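PDB 5CI5: extracellular solute-binding protein family 1 from Pseudothermotoga lettingae, which probably captures a sugar for an ABC transporter, and is seen here with alpha-D-tagatopyranose bound in its pocket. Local coordinates for residues Pro117-Thr122 against Glu362-Ala367; Lys206-Asp211 against Pro377-Gln382. All coordinates share one frame; numbering follows the deposited sequence.

Contact 1 of 2, residues Pro117-Thr122 against Glu362-Ala367; sequences PNLWPT and ETFPHA
In this type 2 periplasmic binding protein, Asn-118 and Leu-119 meet Phe-364 beside the mixed sheet of strands 128-138 and 298-304. Pro117-Thr122 is a coil of helical turns before strand 124-125; Glu362-Ala367 runs from helix 355-363 into the 3-10 turn 364-366. Leu-119 and Phe-364 both lean on Thr-136 and Leu-298, neighbours of the tagatose-pocket residues Tyr-135, Asp-137 and Gly-299.

Asn-118 stands its amide upright at the CE2-CZ side of the Phe-364 ring, the two planes 86° apart, with ND2 over one face and OD1 out past the rim. Asn-118 ND2 lies 3.5 Å from Phe-364 CE2, and Asn-118 OD1 is 3.4 Å from the same carbon. With CG anti to the backbone N (chi1 -180°), the phenyl ring of Phe-364 is swung out to meet this amide. At the ring edge Leu-119 adds a methyl, its CD2 lying 4.1 Å from Phe-364 CZ, and Trp-116 packs edge-to-face against the ring.

One water links the two segments. It accepts from Asn-118 ND2 at 2.9 Å, lies 2.6 Å from Ala-367 O, to which it donates, and has a weak link to Pro-365 O; it has more acceptors within reach than protons to give, so these two donations may not both be made at once. Cut back to alanine here, Asn-118 is likely to leave that face of Phe-364 without its amide and the water without the N-H it accepts.

Within the coil, Leu-119 O is gripped twice by Thr-122, through its backbone N and through its hydroxyl; Thr-122 OG1 donates to Leu-119 O at 2.7 Å, in the carbonyl plane and on a lone pair, at a C=O...O angle of 144°.

Contact 2 of 2, residues Lys206-Asp211 against Pro377-Gln382; sequences KLLTDD and PQISEQ
Ser-380 OG, one residue along the helix from the Ile-379 that meets Leu-207 and Leu-208, is hydrogen-bonded to three groups: Glu-190 OE1 of the tagatose pocket, Thr-193 OG1 and Gln-384 OE1.

Across the interface everything is apolar. Leu-207 and Leu-208 both point at helix 376-391, and Ile-379 of that helix points back. Leu-208 and Ile-379 reach for one another tip to tip, with Leu-208 CD1 4.1 Å from Ile-379 CD1. The isoleucine offers two branches: CG1, beside the backbone N and anti to the carbonyl carbon (chi1 -69°), carries CD1 toward Leu-208, while CG2 takes the other leucine, lying 4.4 Å from Leu-207 CD2.

Pro-371 touches both leucines, Val-408 of the last helix, 397-413, packs on Leu-208, and Leu-412 packs on Ile-379. Just beyond the leucines, Asp-211 OD1 is held by two hydroxyls: Thr-209 OG1 donates to it at 2.9 Å, nearly in line with the carboxylate C-O bond, and Ser-213 OG bonds to it as well. A salt bridge, long at 3.5 Å between Lys-206 NZ and Asp-210 OD1, links another two residues of this loop.

The meeting of loop and helix thus rests on three buried aliphatic side chains, with methyl contacts that depend on close fit and exclusion of water, not on any polar pairing between loop and helix.

How the contacts relate
Contact 1 and contact 2 do not touch: their centres lie 18 Å apart and their nearest atoms about 10 Å. They are joined through the chain, since helix 355-363 and helix 376-391 follow one another, and the pocket residue Arg-370 lies in the connection between them. Along the sequence their segments alternate, 206-211 falling between the two halves of contact 1. Both lie away from the sugar: the side chain of Leu-119 is about 9 Å from the bound tagatose and that of Leu-207 about 12 Å, and none of the residues in either contact belongs to the tagatose pocket. Contact 1 nears the pocket through strands, contact 2 through a helix.

Contact 1 of 2, residues Pro117-Thr122 against Glu362-Ala367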
ATOM      1  N   PRO A 117      15.386   0.682   7.921  1.00 11.94           N
ATOM      2  CA  PRO A 117      16.092  -0.504   7.417  1.00 12.12           C
ATOM      3  C   PRO A 117      15.218  -1.657   6.976  1.00  9.83           C
ATOM      4  O   PRO A 117      15.711  -2.486   6.189  1.00 10.08           O
ATOM      5  CB  PRO A 117      16.953  -0.950   8.609  1.00 17.41           C
ATOM      6  CG  PRO A 117      16.922   0.115   9.566  1.00 21.18           C
ATOM      7  CD  PRO A 117      15.748   0.995   9.312  1.00 16.78           C
ATOM      8  N   ASN A 118      13.987  -1.744   7.474  1.00  8.68           N
ATOM      9  CA  ASN A 118      13.110  -2.809   7.066  1.00  9.64           C
ATOM     10  C   ASN A 118      12.680  -2.622   5.634  1.00  9.07           C
ATOM     11  O   ASN A 118      12.099  -3.517   5.039  1.00 11.09           O
ATOM     12  CB  ASN A 118      11.900  -2.909   7.998  1.00 11.34           C
ATOM     13  CG  ASN A 118      11.114  -1.607   8.122  1.00 12.37           C
ATOM     14  OD1 ASN A 118      11.681  -0.500   8.153  1.00 13.94           O
ATOM     15  ND2 ASN A 118       9.791  -1.740   8.244  1.00 14.05           N
ATOM     16  N   LEU A 119      12.993  -1.464   5.052  1.00  8.78           N
ATOM     17  CA  LEU A 119      12.624  -1.246   3.656  1.00  9.45           C
ATOM     18  C   LEU A 119      13.645  -1.848   2.681  1.00  8.47           C
ATOM     19  O   LEU A 119      13.303  -2.109   1.529  1.00  9.32           O
ATOM     20  CB  LEU A 119      12.458   0.262   3.366  1.00  8.40           C
ATOM     21  CG  LEU A 119      11.397   0.943   4.248  1.00  7.79           C
ATOM     22  CD1 LEU A 119      11.307   2.453   3.955  1.00 11.51           C
ATOM     23  CD2 LEU A 119      10.019   0.263   4.072  1.00 10.00           C
ATOM     24  N   TRP A 120      14.897  -2.044   3.094  1.00  9.12           N
ATOM     25  CA  TRP A 120      15.874  -2.488   2.095  1.00  8.03           C
ATOM     26  C   TRP A 120      15.558  -3.868   1.526  1.00  7.56           C
ATOM     27  O   TRP A 120      15.694  -4.053   0.336  1.00  8.88           O
ATOM     28  CB  TRP A 120      17.287  -2.454   2.660  1.00  6.88           C
ATOM     29  CG  TRP A 120      17.801  -1.063   2.859  1.00  8.80           C
ATOM     30  CD1 TRP A 120      18.303  -0.532   4.011  1.00  9.36           C
ATOM     31  CD2 TRP A 120      17.852  -0.014   1.880  1.00  8.50           C
ATOM     32  NE1 TRP A 120      18.677   0.784   3.807  1.00 11.12           N
ATOM     33  CE2 TRP A 120      18.392   1.127   2.512  1.00  9.91           C
ATOM     34  CE3 TRP A 120      17.485   0.072   0.540  1.00  8.27           C
ATOM     35  CZ2 TRP A 120      18.588   2.338   1.840  1.00 12.36           C
ATOM     36  CZ3 TRP A 120      17.679   1.270  -0.133  1.00  8.15           C
ATOM     37  CH2 TRP A 120      18.235   2.389   0.519  1.00 10.65           C
ATOM     38  N   PRO A 121      15.063  -4.821   2.353  1.00  8.64           N
ATOM     39  CA  PRO A 121      14.753  -6.122   1.745  1.00  9.05           C
ATOM     40  C   PRO A 121      13.695  -6.059   0.635  1.00  9.22           C
ATOM     41  O   PRO A 121      13.693  -6.922  -0.260  1.00 11.26           O
ATOM     42  CB  PRO A 121      14.271  -6.956   2.947  1.00 11.49           C
ATOM     43  CG  PRO A 121      14.991  -6.357   4.098  1.00 12.39           C
ATOM     44  CD  PRO A 121      14.998  -4.884   3.825  1.00  9.92           C
ATOM     45  N   THR A 122      12.812  -5.056   0.671  1.00  9.12           N
ATOM     46  CA  THR A 122      11.736  -4.951  -0.305  1.00  6.71           C
ATOM     47  C   THR A 122      12.209  -4.560  -1.701  1.00  7.67           C
ATOM     48  O   THR A 122      11.460  -4.738  -2.673  1.00  9.67           O
ATOM     49  CB  THR A 122      10.661  -3.917   0.119  1.00  8.35           C
ATOM     50  OG1 THR A 122      11.150  -2.578  -0.069  1.00  8.43           O
ATOM     51  CG2 THR A 122      10.238  -4.106   1.580  1.00  8.79           C
ATOM     52  N   GLU A 362       4.594   3.330  15.990  1.00  9.82           N
ATOM     53  CA  GLU A 362       4.645   2.178  16.876  1.00 11.23           C
ATOM     54  C   GLU A 362       4.358   0.872  16.160  1.00 11.09           C
ATOM     55  O   GLU A 362       4.921  -0.156  16.506  1.00 15.49           O
ATOM     56  CB  GLU A 362       3.659   2.371  18.032  1.00 13.11           C
ATOM     57  CG  GLU A 362       4.226   3.256  19.098  1.00 21.91           C
ATOM     58  CD  GLU A 362       5.494   2.659  19.711  1.00 34.98           C
ATOM     59  OE1 GLU A 362       5.415   1.564  20.318  1.00 38.59           O
ATOM     60  OE2 GLU A 362       6.569   3.269  19.547  1.00 21.35           O
ATOM     61  N   THR A 363       3.499   0.923  15.146  1.00 12.69           N
ATOM     62  CA  THR A 363       3.064  -0.284  14.440  1.00 14.85           C
ATOM     63  C   THR A 363       4.039  -0.693  13.325  1.00 16.29           C
ATOM     64  O   THR A 363       4.296  -1.882  13.100  1.00 11.72           O
ATOM     65  CB  THR A 363       1.661  -0.059  13.854  1.00 13.53           C
ATOM     66  OG1 THR A 363       0.752   0.225  14.924  1.00 16.20           O
ATOM     67  CG2 THR A 363       1.162  -1.259  13.117  1.00 16.03           C
ATOM     68  N   PHE A 364       4.569   0.313  12.628  1.00 11.32           N
ATOM     69  CA  PHE A 364       5.398   0.118  11.433  1.00  8.97           C
ATOM     70  C   PHE A 364       6.481  -0.974  11.557  1.00 10.31           C
ATOM     71  O   PHE A 364       6.627  -1.800  10.677  1.00 10.60           O
ATOM     72  CB  PHE A 364       6.005   1.489  11.077  1.00 11.21           C
ATOM     73  CG  PHE A 364       6.890   1.496   9.864  1.00  9.20           C
ATOM     74  CD1 PHE A 364       6.343   1.457   8.592  1.00  9.25           C
ATOM     75  CD2 PHE A 364       8.263   1.576   9.995  1.00 11.98           C
ATOM     76  CE1 PHE A 364       7.147   1.486   7.479  1.00 10.44           C
ATOM     77  CE2 PHE A 364       9.075   1.609   8.876  1.00 13.23           C
ATOM     78  CZ  PHE A 364       8.527   1.560   7.620  1.00 11.06           C
ATOM     79  N   PRO A 365       7.255  -0.976  12.662  1.00 13.23           N
ATOM     80  CA  PRO A 365       8.363  -1.945  12.735  1.00 18.48           C
ATOM     81  C   PRO A 365       7.889  -3.395  12.746  1.00 18.21           C
ATOM     82  O   PRO A 365       8.662  -4.292  12.389  1.00 18.91           O
ATOM     83  CB  PRO A 365       9.057  -1.610  14.055  1.00 17.61           C
ATOM     84  CG  PRO A 365       8.507  -0.322  14.503  1.00 24.67           C
ATOM     85  CD  PRO A 365       7.231  -0.051  13.806  1.00 16.37           C
ATOM     86  N   HIS A 366       6.647  -3.618  13.151  1.00 15.02           N
ATOM     87  CA  HIS A 366       6.080  -4.971  13.169  1.00 17.39           C
ATOM     88  C   HIS A 366       5.356  -5.359  11.891  1.00 14.21           C
ATOM     89  O   HIS A 366       4.885  -6.499  11.765  1.00 13.96           O
ATOM     90  CB  HIS A 366       5.102  -5.120  14.324  1.00 16.74           C
ATOM     91  CG  HIS A 366       5.733  -4.973  15.674  1.00 18.98           C
ATOM     92  ND1 HIS A 366       6.702  -5.839  16.137  1.00 26.11           N
ATOM     93  CD2 HIS A 366       5.531  -4.068  16.660  1.00 27.64           C
ATOM     94  CE1 HIS A 366       7.079  -5.463  17.349  1.00 25.76           C
ATOM     95  NE2 HIS A 366       6.379  -4.396  17.691  1.00 24.70           N
ATOM     96  N   ALA A 367       5.233  -4.430  10.953  1.00 13.26           N
ATOM     97  CA  ALA A 367       4.425  -4.692   9.762  1.00 11.94           C
ATOM     98  C   ALA A 367       5.082  -5.781   8.930  1.00 12.58           C
ATOM     99  O   ALA A 367       6.297  -5.721   8.655  1.00 13.18           O
ATOM    100  CB  ALA A 367       4.262  -3.444   8.947  1.00 11.20           C
TER
HETATM  101  O   HOH W   1       8.420  -4.232   8.988  1.00 24.98           O

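Contact 2 of 2, residues Lys206-Asp211 against Pro377-Gln382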
ATOM      1  N   LYS A 206      -0.034 -17.171   7.824  1.00 11.24           N
ATOM      2  CA  LYS A 206       1.057 -16.607   7.039  1.00 12.18           C
ATOM      3  C   LYS A 206       0.759 -16.883   5.583  1.00 10.27           C
ATOM      4  O   LYS A 206       0.047 -17.851   5.265  1.00 10.28           O
ATOM      5  CB  LYS A 206       2.405 -17.236   7.394  1.00 20.16           C
ATOM      6  CG  LYS A 206       2.808 -17.177   8.848  1.00 37.95           C
ATOM      7  CD  LYS A 206       4.141 -17.925   9.093  1.00 40.95           C
ATOM      8  CE  LYS A 206       4.204 -19.271   8.360  1.00 51.42           C
ATOM      9  NZ  LYS A 206       5.342 -20.133   8.798  1.00 56.43           N
ATOM     10  N   LEU A 207       1.311 -16.062   4.688  1.00  9.77           N
ATOM     11  CA  LEU A 207       1.040 -16.224   3.261  1.00  8.73           C
ATOM     12  C   LEU A 207       1.830 -17.394   2.665  1.00 11.54           C
ATOM     13  O   LEU A 207       1.248 -18.368   2.159  1.00  9.14           O
ATOM     14  CB  LEU A 207       1.357 -14.922   2.516  1.00  8.68           C
ATOM     15  CG  LEU A 207       0.949 -14.920   1.030  1.00  8.61           C
ATOM     16  CD1 LEU A 207      -0.547 -14.867   0.839  1.00 11.25           C
ATOM     17  CD2 LEU A 207       1.613 -13.764   0.319  1.00 10.61           C
ATOM     18  N   LEU A 208       3.154 -17.288   2.718  1.00 11.36           N
ATOM     19  CA  LEU A 208       4.048 -18.384   2.347  1.00  9.82           C
ATOM     20  C   LEU A 208       4.829 -18.884   3.537  1.00 14.57           C
ATOM     21  O   LEU A 208       4.904 -18.224   4.586  1.00 13.27           O
ATOM     22  CB  LEU A 208       5.027 -17.921   1.263  1.00  9.80           C
ATOM     23  CG  LEU A 208       4.509 -17.226   0.000  1.00  8.57           C
ATOM     24  CD1 LEU A 208       5.700 -16.954  -0.959  1.00 12.82           C
ATOM     25  CD2 LEU A 208       3.442 -18.057  -0.698  1.00 12.45           C
ATOM     26  N   THR A 209       5.429 -20.062   3.374  1.00 14.04           N
ATOM     27  CA  THR A 209       6.373 -20.547   4.357  1.00 12.53           C
ATOM     28  C   THR A 209       7.564 -19.582   4.441  1.00 14.99           C
ATOM     29  O   THR A 209       7.786 -18.770   3.544  1.00 15.60           O
ATOM     30  CB  THR A 209       6.844 -21.986   4.014  1.00 19.02           C
ATOM     31  OG1 THR A 209       7.445 -22.028   2.713  1.00 16.34           O
ATOM     32  CG2 THR A 209       5.645 -22.940   4.037  1.00 20.46           C
ATOM     33  N   ASP A 210       8.299 -19.651   5.547  1.00 17.96           N
ATOM     34  CA  ASP A 210       9.374 -18.706   5.806  1.00 21.32           C
ATOM     35  C   ASP A 210      10.443 -18.690   4.727  1.00 21.83           C
ATOM     36  O   ASP A 210      11.044 -17.639   4.492  1.00 23.66           O
ATOM     37  CB  ASP A 210      10.018 -19.007   7.157  1.00 23.21           C
ATOM     38  CG  ASP A 210       9.114 -18.659   8.321  1.00 39.70           C
ATOM     39  OD1 ASP A 210       8.077 -17.995   8.096  1.00 38.52           O
ATOM     40  OD2 ASP A 210       9.443 -19.046   9.462  1.00 45.89           O
ATOM     41  N   ASP A 211      10.674 -19.825   4.066  1.00 19.19           N
ATOM     42  CA  ASP A 211      11.671 -19.894   3.006  1.00 21.57           C
ATOM     43  C   ASP A 211      11.062 -19.640   1.613  1.00 26.28           C
ATOM     44  O   ASP A 211      11.724 -19.866   0.596  1.00 19.98           O
ATOM     45  CB  ASP A 211      12.408 -21.258   3.028  1.00 22.66           C
ATOM     46  CG  ASP A 211      11.525 -22.448   2.627  1.00 30.27           C
ATOM     47  OD1 ASP A 211      10.339 -22.286   2.267  1.00 21.92           O
ATOM     48  OD2 ASP A 211      12.037 -23.587   2.661  1.00 35.19           O
ATOM     49  N   PRO A 377       3.772 -11.061  -7.797  1.00 10.88           N
ATOM     50  CA  PRO A 377       2.560 -10.571  -8.476  1.00 10.84           C
ATOM     51  C   PRO A 377       1.598 -11.665  -8.945  1.00 11.07           C
ATOM     52  O   PRO A 377       0.376 -11.505  -8.798  1.00 11.23           O
ATOM     53  CB  PRO A 377       3.134  -9.790  -9.661  1.00 14.75           C
ATOM     54  CG  PRO A 377       4.415  -9.229  -9.099  1.00 15.66           C
ATOM     55  CD  PRO A 377       4.981 -10.366  -8.251  1.00 12.80           C
ATOM     56  N   GLN A 378       2.132 -12.776  -9.447  1.00 13.38           N
ATOM     57  CA  GLN A 378       1.297 -13.920  -9.803  1.00 11.58           C
ATOM     58  C   GLN A 378       0.564 -14.515  -8.600  1.00  8.17           C
ATOM     59  O   GLN A 378      -0.577 -14.971  -8.720  1.00 11.24           O
ATOM     60  CB  GLN A 378       2.152 -15.011 -10.446  1.00 15.00           C
ATOM     61  CG  GLN A 378       2.643 -14.685 -11.816  1.00 17.15           C
ATOM     62  CD  GLN A 378       3.679 -15.708 -12.254  1.00 24.97           C
ATOM     63  OE1 GLN A 378       4.881 -15.486 -12.115  1.00 28.38           O
ATOM     64  NE2 GLN A 378       3.210 -16.856 -12.719  1.00 22.21           N
ATOM     65  N   ILE A 379       1.243 -14.559  -7.454  1.00  8.52           N
ATOM     66  CA  ILE A 379       0.653 -15.052  -6.208  1.00 10.83           C
ATOM     67  C   ILE A 379      -0.520 -14.146  -5.782  1.00 10.48           C
ATOM     68  O   ILE A 379      -1.597 -14.629  -5.436  1.00 10.77           O
ATOM     69  CB  ILE A 379       1.739 -15.135  -5.101  1.00 11.05           C
ATOM     70  CG1 ILE A 379       2.732 -16.252  -5.446  1.00 10.77           C
ATOM     71  CG2 ILE A 379       1.105 -15.344  -3.708  1.00 11.16           C
ATOM     72  CD1 ILE A 379       3.957 -16.285  -4.565  1.00 13.14           C
ATOM     73  N   SER A 380      -0.319 -12.839  -5.842  1.00  8.43           N
ATOM     74  CA  SER A 380      -1.357 -11.874  -5.480  1.00  8.78           C
ATOM     75  C   SER A 380      -2.591 -12.064  -6.372  1.00  9.01           C
ATOM     76  O   SER A 380      -3.729 -12.052  -5.908  1.00  8.10           O
ATOM     77  CB  SER A 380      -0.828 -10.450  -5.583  1.00  8.22           C
ATOM     78  OG  SER A 380      -1.881  -9.573  -5.287  1.00  9.95           O
ATOM     79  N   GLU A 381      -2.359 -12.311  -7.655  1.00  9.94           N
ATOM     80  CA  GLU A 381      -3.464 -12.610  -8.557  1.00 10.31           C
ATOM     81  C   GLU A 381      -4.309 -13.802  -8.065  1.00 11.51           C
ATOM     82  O   GLU A 381      -5.527 -13.777  -8.171  1.00 10.61           O
ATOM     83  CB  GLU A 381      -2.937 -12.888  -9.971  1.00 15.12           C
ATOM     84  CG  GLU A 381      -3.941 -13.543 -10.918  1.00 23.46           C
ATOM     85  CD  GLU A 381      -5.179 -12.703 -11.145  1.00 28.65           C
ATOM     86  OE1 GLU A 381      -5.128 -11.495 -10.844  1.00 28.33           O
ATOM     87  OE2 GLU A 381      -6.205 -13.251 -11.633  1.00 26.32           O
ATOM     88  N   GLN A 382      -3.665 -14.825  -7.511  1.00  9.16           N
ATOM     89  CA  GLN A 382      -4.397 -15.976  -6.975  1.00 10.12           C
ATOM     90  C   GLN A 382      -5.247 -15.630  -5.748  1.00  8.91           C
ATOM     91  O   GLN A 382      -6.355 -16.156  -5.578  1.00 10.23           O
ATOM     92  CB  GLN A 382      -3.433 -17.105  -6.627  1.00 10.76           C
ATOM     93  CG  GLN A 382      -2.734 -17.668  -7.847  1.00 12.62           C
ATOM     94  CD  GLN A 382      -3.735 -18.294  -8.802  1.00 13.78           C
ATOM     95  OE1 GLN A 382      -4.680 -18.968  -8.374  1.00 17.98           O
ATOM     96  NE2 GLN A 382      -3.579 -18.021 -10.070  1.00 21.98           N
TER